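Local coordinates for protein RNA-dependent RNA Polymerase (Bombyx mori cytoplasmic polyhedrosis virus, PDB 6TZ0) that catalyses RNA-templated synthesis of viral RNA, transcribing plus strands conservatively from the double-stranded genome and probably making complementary minus strands during replication, at residues A[327-332]-A[1045-1050]; A[724-727]-A[732-735]. All blocks are in the same frame, centred on the assembly; numbering follows the deposited sequence.

In the fold
Interactions 1 and 2 lie next to each other in the interior of the polymerase, their centres about 11 Å apart, although the first joins residues more than 700 positions apart and the second closes a short hairpin. Along the chain, 724-735 is nested inside the loop that 327-332 and 1045-1050 bring together. Helix 325-339 and the hairpin meet directly: Trp733 packs on Ala329 and Tyr332, while the ring of Tyr1047 passes close to the backbone of Gly734. The hairpin thus lies near the metal-binding aspartates at its Gln724 end, where the Gln724 side chain is about 6 Å from that of Asp681, and touches both helix 325-339 and the C-terminal loop.

Interaction 1: residues A[327-332]-A[1045-1050]; sequences DVANYY and LAYNMS
Tyr1047 is the one residue of 1045-1050 that touches 327-332, part of helix 325-339, and it does so with a hydrogen bond from its hydroxyl to a helix carbonyl. Its OH donates to Ala329 O at 2.7 Å. The C=O...OH angle is an ordinary 119°, but the hydroxyl stands above the carbonyl plane, off the lone-pair direction. Along the ring, CE1 of Tyr1047 lies 3.7 Å from CB of Ala329, so Ala329 offers its carbonyl to the hydroxyl and its methyl to the ring. Asn330 adds a looser touch at the ring edge, with OD1 4.1 Å from Tyr1047 CD1; its amide plane is turned 40° from the ring, and its ND2 is hydrogen-bonded to Asn61 OD1. The Tyr1047 hydroxyl also comes near the edge of the Tyr332 ring, whose own OH is held by Arg336. The phenol spans the 8.1 Å between the CA atoms of Asn330 and Tyr1047, with chi1 of -74° setting CG beside the backbone N. Farther out, Val328 packs against helix 257-264, Tyr331 against helix 309-320, and both Val328 and Ala329 against Trp733, so a loop of the C-terminal region joins a helix that also packs on two other helices and on strand 732-733.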
loop_
_atom_site.group_PDB
_atom_site.type_symbol
_atom_site.label_atom_id
_atom_site.label_comp_id
_atom_site.label_asym_id
_atom_site.label_seq_id
_atom_site.Cartn_x
_atom_site.Cartn_y
_atom_site.Cartn_z
ATOM N N ASP A 327 -0.198 -36.417 -13.356
ATOM C CA ASP A 327 -0.483 -36.102 -14.750
ATOM C C ASP A 327 -1.217 -34.776 -14.871
ATOM O O ASP A 327 -0.867 -33.928 -15.704
ATOM C CB ASP A 327 -1.301 -37.221 -15.382
ATOM C CG ASP A 327 -0.514 -38.490 -15.537
ATOM O OD1 ASP A 327 0.728 -38.414 -15.545
ATOM O OD2 ASP A 327 -1.131 -39.562 -15.689
ATOM N N VAL A 328 -2.222 -34.574 -14.020
ATOM C CA VAL A 328 -2.980 -33.333 -14.010
ATOM C C VAL A 328 -2.100 -32.181 -13.556
ATOM O O VAL A 328 -2.201 -31.071 -14.090
ATOM C CB VAL A 328 -4.224 -33.494 -13.120
ATOM C CG1 VAL A 328 -5.091 -32.246 -13.154
ATOM C CG2 VAL A 328 -5.001 -34.705 -13.545
ATOM N N ALA A 329 -1.179 -32.441 -12.622
ATOM C CA ALA A 329 -0.249 -31.409 -12.172
ATOM C C ALA A 329 0.699 -30.975 -13.285
ATOM O O ALA A 329 0.956 -29.774 -13.458
ATOM C CB ALA A 329 0.547 -31.917 -10.973
ATOM N N ASN A 330 1.194 -31.934 -14.072
ATOM C CA ASN A 330 2.128 -31.609 -15.144
ATOM C C ASN A 330 1.441 -30.857 -16.276
ATOM O O ASN A 330 1.976 -29.851 -16.770
ATOM C CB ASN A 330 2.783 -32.882 -15.670
ATOM C CG ASN A 330 3.674 -33.542 -14.644
ATOM O OD1 ASN A 330 4.380 -32.875 -13.897
ATOM N ND2 ASN A 330 3.644 -34.865 -14.605
ATOM N N TYR A 331 0.249 -31.308 -16.691
ATOM C CA TYR A 331 -0.469 -30.566 -17.723
ATOM C C TYR A 331 -0.931 -29.201 -17.230
ATOM O O TYR A 331 -1.009 -28.255 -18.022
ATOM C CB TYR A 331 -1.679 -31.334 -18.236
ATOM C CG TYR A 331 -1.389 -32.571 -19.032
ATOM C CD1 TYR A 331 -0.671 -32.498 -20.211
ATOM C CD2 TYR A 331 -1.954 -33.788 -18.686
ATOM C CE1 TYR A 331 -0.436 -33.620 -20.970
ATOM C CE2 TYR A 331 -1.739 -34.919 -19.449
ATOM C CZ TYR A 331 -0.972 -34.825 -20.586
ATOM O OH TYR A 331 -0.744 -35.941 -21.351
ATOM N N TYR A 332 -1.218 -29.068 -15.932
ATOM C CA TYR A 332 -1.617 -27.773 -15.400
ATOM C C TYR A 332 -0.458 -26.792 -15.400
ATOM O O TYR A 332 -0.640 -25.622 -15.744
ATOM C CB TYR A 332 -2.182 -27.926 -13.992
ATOM C CG TYR A 332 -2.698 -26.628 -13.422
ATOM C CD1 TYR A 332 -3.886 -26.083 -13.875
ATOM C CD2 TYR A 332 -1.991 -25.944 -12.445
ATOM C CE1 TYR A 332 -4.360 -24.901 -13.364
ATOM C CE2 TYR A 332 -2.455 -24.759 -11.934
ATOM C CZ TYR A 332 -3.644 -24.248 -12.387
ATOM O OH TYR A 332 -4.106 -23.062 -11.871
ATOM N N LEU A 1045 4.814 -34.123 -3.628
ATOM C CA LEU A 1045 4.265 -32.921 -3.026
ATOM C C LEU A 1045 4.972 -31.648 -3.470
ATOM O O LEU A 1045 4.761 -30.593 -2.866
ATOM C CB LEU A 1045 4.256 -33.076 -1.503
ATOM C CG LEU A 1045 5.470 -33.589 -0.735
ATOM C CD1 LEU A 1045 6.400 -32.489 -0.352
ATOM C CD2 LEU A 1045 4.999 -34.311 0.501
ATOM N N ALA A 1046 5.783 -31.727 -4.523
ATOM C CA ALA A 1046 6.291 -30.573 -5.250
ATOM C C ALA A 1046 6.652 -31.042 -6.648
ATOM O O ALA A 1046 6.795 -32.242 -6.895
ATOM C CB ALA A 1046 7.497 -29.935 -4.560
ATOM N N TYR A 1047 6.795 -30.089 -7.576
ATOM C CA TYR A 1047 7.144 -30.472 -8.941
ATOM C C TYR A 1047 8.575 -30.971 -9.061
ATOM O O TYR A 1047 8.878 -31.698 -10.011
ATOM C CB TYR A 1047 6.927 -29.324 -9.928
ATOM C CG TYR A 1047 5.490 -29.036 -10.269
ATOM C CD1 TYR A 1047 4.759 -29.923 -11.035
ATOM C CD2 TYR A 1047 4.886 -27.854 -9.879
ATOM C CE1 TYR A 1047 3.455 -29.669 -11.358
ATOM C CE2 TYR A 1047 3.579 -27.590 -10.200
ATOM C CZ TYR A 1047 2.870 -28.500 -10.941
ATOM O OH TYR A 1047 1.565 -28.241 -11.276
ATOM N N ASN A 1048 9.456 -30.628 -8.126
ATOM C CA ASN A 1048 10.816 -31.146 -8.145
ATOM C C ASN A 1048 11.030 -32.356 -7.244
ATOM O O ASN A 1048 12.143 -32.885 -7.205
ATOM C CB ASN A 1048 11.828 -30.062 -7.757
ATOM C CG ASN A 1048 11.604 -29.502 -6.365
ATOM O OD1 ASN A 1048 10.599 -29.769 -5.718
ATOM N ND2 ASN A 1048 12.588 -28.774 -5.873
ATOM N N MET A 1049 10.018 -32.795 -6.507
ATOM C CA MET A 1049 10.188 -33.842 -5.508
ATOM C C MET A 1049 9.589 -35.169 -5.950
ATOM O O MET A 1049 9.073 -35.926 -5.131
ATOM C CB MET A 1049 9.601 -33.413 -4.167
ATOM C CG MET A 1049 10.411 -32.342 -3.474
ATOM S SD MET A 1049 9.704 -31.840 -1.909
ATOM C CE MET A 1049 9.999 -33.320 -0.966
ATOM N N SER A 1050 9.683 -35.481 -7.240
ATOM C CA SER A 1050 9.178 -36.746 -7.750
ATOM C C SER A 1050 10.059 -37.898 -7.293
ATOM O O SER A 1050 11.187 -37.705 -6.842
ATOM C CB SER A 1050 9.091 -36.725 -9.275
ATOM O OG SER A 1050 10.374 -36.660 -9.859
#

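Interaction 2: residues A[724-727]-A[732-735]; sequences QQLV and FWGF
Gln724 meets Phe735 at the start of the hairpin, where its backbone O lies 3.5 Å from Phe735 CD2. The Gln724 side chain bends at chi2 (-61°) and runs roughly perpendicular to the Phe735 side chain, which brings OE1 to 3.7 Å from CE2 of Phe735. This same oxygen has a weak hydrogen bond to Arg738. Gln725 turns its CB away from the other segment overall, yet its CG comes to the edge of the Phe732 ring, 3.8 Å from CE1, with the amide nearly perpendicular to that ring. Leu726 has the largest share of the contact. Its O accepts a hydrogen bond of 3.0 Å from Trp733 N, moderately bent at 149°. With CG anti to the backbone N (chi1 175°), its CD2 packs 3.6 Å from Trp733 CE3; the leucine and the indole extend alongside each other in a common direction. Leu726 CB meanwhile lies 3.6 Å from Phe735 CZ, inserting the leucine between two aromatic side chains. Val727 pairs with Phe732 as an antiparallel non-hydrogen-bonded pair and also bonds through its backbone to Ile720. Strand 725-727 is therefore the middle of a small antiparallel sheet, 720-722, 725-727 and the weakly bonded 732-733, in which this contact joins the two arms of a beta hairpin, its Gln724 side chain about 7 Å from that of metal-binding Asp547 in the polymerase active site.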
loop_
_atom_site.group_PDB
_atom_site.type_symbol
_atom_site.label_atom_id
_atom_site.label_comp_id
_atom_site.label_asym_id
_atom_site.label_seq_id
_atom_site.Cartn_x
_atom_site.Cartn_y
_atom_site.Cartn_z
ATOM N N GLN A 724 -2.052 -17.062 -3.677
ATOM C CA GLN A 724 -1.417 -17.613 -4.883
ATOM C C GLN A 724 -0.547 -18.831 -4.578
ATOM O O GLN A 724 0.509 -19.025 -5.176
ATOM C CB GLN A 724 -0.618 -16.548 -5.640
ATOM C CG GLN A 724 -1.464 -15.407 -6.169
ATOM C CD GLN A 724 -2.516 -15.865 -7.158
ATOM O OE1 GLN A 724 -2.285 -16.759 -7.968
ATOM N NE2 GLN A 724 -3.686 -15.241 -7.099
ATOM N N GLN A 725 -0.995 -19.655 -3.638
ATOM C CA GLN A 725 -0.372 -20.939 -3.335
ATOM C C GLN A 725 -1.459 -21.997 -3.386
ATOM O O GLN A 725 -2.380 -21.985 -2.566
ATOM C CB GLN A 725 0.326 -20.909 -1.980
ATOM C CG GLN A 725 1.656 -20.193 -2.028
ATOM C CD GLN A 725 2.263 -19.973 -0.667
ATOM O OE1 GLN A 725 1.595 -20.103 0.352
ATOM N NE2 GLN A 725 3.552 -19.678 -0.641
ATOM N N LEU A 726 -1.361 -22.893 -4.358
ATOM C CA LEU A 726 -2.362 -23.921 -4.596
ATOM C C LEU A 726 -1.955 -25.211 -3.903
ATOM O O LEU A 726 -0.828 -25.681 -4.072
ATOM C CB LEU A 726 -2.541 -24.158 -6.095
ATOM C CG LEU A 726 -3.460 -25.284 -6.552
ATOM C CD1 LEU A 726 -4.852 -25.087 -6.050
ATOM C CD2 LEU A 726 -3.469 -25.364 -8.058
ATOM N N VAL A 727 -2.873 -25.775 -3.127
ATOM C CA VAL A 727 -2.688 -27.072 -2.491
ATOM C C VAL A 727 -3.765 -28.006 -3.015
ATOM O O VAL A 727 -4.951 -27.665 -2.994
ATOM C CB VAL A 727 -2.740 -26.972 -0.956
ATOM C CG1 VAL A 727 -2.672 -28.348 -0.327
ATOM C CG2 VAL A 727 -1.604 -26.104 -0.444
ATOM N N PHE A 732 1.669 -29.371 -2.836
ATOM C CA PHE A 732 1.832 -27.982 -3.249
ATOM C C PHE A 732 2.132 -27.902 -4.740
ATOM O O PHE A 732 3.180 -28.372 -5.189
ATOM C CB PHE A 732 2.950 -27.341 -2.430
ATOM C CG PHE A 732 3.324 -25.965 -2.874
ATOM C CD1 PHE A 732 2.432 -24.916 -2.748
ATOM C CD2 PHE A 732 4.594 -25.706 -3.364
ATOM C CE1 PHE A 732 2.780 -23.650 -3.143
ATOM C CE2 PHE A 732 4.947 -24.438 -3.758
ATOM C CZ PHE A 732 4.039 -23.412 -3.644
ATOM N N TRP A 733 1.213 -27.311 -5.510
ATOM C CA TRP A 733 1.446 -27.020 -6.925
ATOM C C TRP A 733 1.941 -25.578 -7.009
ATOM O O TRP A 733 1.156 -24.636 -6.909
ATOM C CB TRP A 733 0.197 -27.207 -7.784
ATOM C CG TRP A 733 -0.366 -28.605 -7.885
ATOM C CD1 TRP A 733 0.060 -29.716 -7.230
ATOM C CD2 TRP A 733 -1.428 -29.036 -8.748
ATOM N NE1 TRP A 733 -0.696 -30.800 -7.593
ATOM C CE2 TRP A 733 -1.610 -30.410 -8.533
ATOM C CE3 TRP A 733 -2.256 -28.384 -9.668
ATOM C CZ2 TRP A 733 -2.583 -31.146 -9.202
ATOM C CZ3 TRP A 733 -3.213 -29.117 -10.334
ATOM C CH2 TRP A 733 -3.371 -30.479 -10.097
ATOM N N GLY A 734 3.243 -25.405 -7.188
ATOM C CA GLY A 734 3.794 -24.073 -7.275
ATOM C C GLY A 734 3.562 -23.424 -8.626
ATOM O O GLY A 734 3.322 -24.082 -9.636
ATOM N N PHE A 735 3.638 -22.097 -8.636
ATOM C CA PHE A 735 3.334 -21.285 -9.814
ATOM C C PHE A 735 4.653 -20.680 -10.295
ATOM O O PHE A 735 5.054 -19.602 -9.854
ATOM C CB PHE A 735 2.304 -20.189 -9.495
ATOM C CG PHE A 735 0.924 -20.696 -9.139
ATOM C CD1 PHE A 735 0.527 -21.996 -9.415
ATOM C CD2 PHE A 735 0.016 -19.847 -8.526
ATOM C CE1 PHE A 735 -0.737 -22.437 -9.072
ATOM C CE2 PHE A 735 -1.251 -20.280 -8.189
ATOM C CZ PHE A 735 -1.627 -21.574 -8.462
#